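Side-chain contact in GH127 beta-L-arabinofuranoside (Geobacillus stearothermophilus, PDB 4QK0), which probably hydrolyses beta-L-arabinofuranosides, as a family 127 glycoside hydrolase, releasing L-arabinose from arabinose-containing sugars: residues E140-C143 with A144-I148. Residues are numbered along the deposited sequence; the frame is centred on the assembly and turned at random.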
ATOM      1  N   GLU A 140      -1.469  -7.760  31.150  1.00 20.05           N
ATOM      2  CA  GLU A 140      -1.828  -8.395  32.414  1.00 21.11           C
ATOM      3  C   GLU A 140      -3.331  -8.482  32.577  1.00 22.41           C
ATOM      4  O   GLU A 140      -3.891  -9.574  32.837  1.00 20.25           O
ATOM      5  CB  GLU A 140      -1.216  -7.646  33.591  1.00 21.46           C
ATOM      6  CG  GLU A 140       0.248  -7.936  33.841  1.00 22.73           C
ATOM      7  CD  GLU A 140       0.877  -6.925  34.820  1.00 26.40           C
ATOM      8  OE1 GLU A 140       1.271  -7.334  35.959  1.00 23.02           O
ATOM      9  OE2 GLU A 140       0.982  -5.735  34.422  1.00 24.92           O
ATOM     10  N   LEU A 141      -4.012  -7.336  32.427  1.00 22.54           N
ATOM     11  CA  LEU A 141      -5.476  -7.306  32.574  1.00 23.31           C
ATOM     12  C   LEU A 141      -6.166  -8.033  31.421  1.00 23.38           C
ATOM     13  O   LEU A 141      -7.202  -8.674  31.601  1.00 25.95           O
ATOM     14  CB  LEU A 141      -5.992  -5.873  32.702  1.00 22.74           C
ATOM     15  CG  LEU A 141      -5.445  -5.152  33.902  1.00 24.94           C
ATOM     16  CD1 LEU A 141      -5.982  -3.744  33.927  1.00 26.31           C
ATOM     17  CD2 LEU A 141      -5.774  -5.860  35.218  1.00 26.53           C
ATOM     18  N   TYR A 142      -5.595  -7.909  30.231  1.00 22.55           N
ATOM     19  CA  TYR A 142      -6.078  -8.643  29.076  1.00 22.84           C
ATOM     20  C   TYR A 142      -6.076 -10.134  29.345  1.00 22.43           C
ATOM     21  O   TYR A 142      -7.075 -10.834  29.078  1.00 24.78           O
ATOM     22  CB  TYR A 142      -5.202  -8.281  27.855  1.00 23.93           C
ATOM     23  CG  TYR A 142      -5.382  -9.086  26.609  1.00 21.47           C
ATOM     24  CD1 TYR A 142      -4.676 -10.244  26.419  1.00 23.16           C
ATOM     25  CD2 TYR A 142      -6.220  -8.666  25.593  1.00 22.70           C
ATOM     26  CE1 TYR A 142      -4.833 -10.996  25.255  1.00 22.90           C
ATOM     27  CE2 TYR A 142      -6.373  -9.393  24.436  1.00 23.77           C
ATOM     28  CZ  TYR A 142      -5.660 -10.557  24.276  1.00 23.40           C
ATOM     29  OH  TYR A 142      -5.807 -11.259  23.132  1.00 23.99           O
ATOM     30  N   CYS A 143      -4.969 -10.656  29.838  1.00 22.44           N
ATOM     31  CA  CYS A 143      -4.940 -12.112  30.174  1.00 25.00           C
ATOM     32  C   CYS A 143      -5.933 -12.453  31.278  1.00 22.72           C
ATOM     33  O   CYS A 143      -6.628 -13.439  31.190  1.00 21.38           O
ATOM     34  CB  CYS A 143      -3.514 -12.578  30.564  1.00 27.24           C
ATOM     35  SG  CYS A 143      -2.339 -12.540  29.169  1.00 32.72           S
ATOM     36  N   ALA A 144      -6.017 -11.598  32.294  1.00 23.14           N
ATOM     37  CA  ALA A 144      -6.971 -11.811  33.386  1.00 22.53           C
ATOM     38  C   ALA A 144      -8.386 -11.830  32.846  1.00 21.32           C
ATOM     39  O   ALA A 144      -9.166 -12.725  33.150  1.00 25.00           O
ATOM     40  CB  ALA A 144      -6.829 -10.728  34.417  1.00 22.84           C
ATOM     41  N   GLY A 145      -8.689 -10.906  31.943  1.00 19.79           N
ATOM     42  CA  GLY A 145      -9.997 -10.867  31.308  1.00 18.19           C
ATOM     43  C   GLY A 145     -10.316 -12.125  30.560  1.00 20.30           C
ATOM     44  O   GLY A 145     -11.399 -12.697  30.716  1.00 21.75           O
ATOM     45  N   HIS A 146      -9.356 -12.624  29.770  1.00 19.82           N
ATOM     46  CA  HIS A 146      -9.633 -13.823  29.015  1.00 19.74           C
ATOM     47  C   HIS A 146      -9.864 -15.014  29.907  1.00 18.68           C
ATOM     48  O   HIS A 146     -10.700 -15.844  29.613  1.00 19.19           O
ATOM     49  CB  HIS A 146      -8.544 -14.112  27.971  1.00 20.46           C
ATOM     50  CG  HIS A 146      -8.853 -13.492  26.653  1.00 22.30           C
ATOM     51  ND1 HIS A 146      -8.131 -12.432  26.142  1.00 22.98           N
ATOM     52  CD2 HIS A 146      -9.914 -13.655  25.825  1.00 21.44           C
ATOM     53  CE1 HIS A 146      -8.709 -12.008  25.033  1.00 20.38           C
ATOM     54  NE2 HIS A 146      -9.768 -12.745  24.808  1.00 21.06           N
ATOM     55  N   LEU A 147      -9.093 -15.102  30.962  1.00 20.10           N
ATOM     56  CA  LEU A 147      -9.263 -16.185  31.961  1.00 23.32           C
ATOM     57  C   LEU A 147     -10.646 -16.119  32.691  1.00 23.04           C
ATOM     58  O   LEU A 147     -11.307 -17.114  32.872  1.00 22.73           O
ATOM     59  CB  LEU A 147      -8.151 -16.059  32.984  1.00 23.27           C
ATOM     60  CG  LEU A 147      -6.886 -16.900  33.074  1.00 25.91           C
ATOM     61  CD1 LEU A 147      -6.795 -18.085  32.143  1.00 27.95           C
ATOM     62  CD2 LEU A 147      -5.624 -16.062  33.132  1.00 28.36           C
ATOM     63  N   ILE A 148     -11.048 -14.899  33.083  1.00 25.25           N
ATOM     64  CA  ILE A 148     -12.412 -14.650  33.598  1.00 24.32           C
ATOM     65  C   ILE A 148     -13.468 -15.152  32.630  1.00 26.67           C
ATOM     66  O   ILE A 148     -14.351 -15.934  33.011  1.00 25.97           O
ATOM     67  CB  ILE A 148     -12.611 -13.184  33.872  1.00 23.36           C
ATOM     68  CG1 ILE A 148     -11.790 -12.770  35.109  1.00 24.23           C
ATOM     69  CG2 ILE A 148     -14.074 -12.884  34.070  1.00 25.01           C
ATOM     70  CD1 ILE A 148     -11.644 -11.278  35.332  1.00 25.04           C
TER
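Glu140 to Cys143 and Ala144 to Leu147 are joined carbonyl to amide in consecutive i to i+4 bonds, forming the first turns of the alpha helix 140-158 in the helical GH127 catalytic domain. Ala144 N bonds to Glu140 O, Gly145 N to Leu141 O, His146 N to Tyr142 O and Leu147 N to Cys143 O. The bond from His146 N to Tyr142 O, 3.0 Å long, links the same two residues whose rings meet.

One turn apart on the same side of the helix, Tyr142 and His146 make a T-shaped (edge-to-face) pair, with ring centroids 4.7 Å apart and planes at 73°. With CG of Tyr142 anti to the backbone N (chi1 170°), the phenol stands out from the helix, nearly at right angles to its axis, and the imidazole of the following turn leans back to it. The imidazole brings its ND1-CE1 edge over one face of the phenol, displaced toward the phenol rim that carries the hydroxyl. His146 ND1 also lies 3.5 Å from Tyr142 O, so the imidazole sits close to both the ring and the backbone of the tyrosine. Tyr142 OH is hydrogen-bonded to Lys81 of helix 76-92, a helix that also packs on His146; Lys81 thus probably helps to hold the hydroxyl end while the imidazole sets its edge against one face.

Ala144 CB approaches Leu141 O at 3.5 Å, and its methyl group rests on Tyr170 and Ile174 of helix 162-177. Glu140 OE1 is hydrogen-bonded to Tyr118 OH and Trp132 N. The shortest approach between the two rings is 3.5 Å, from His146 CE1 to Tyr142 CZ.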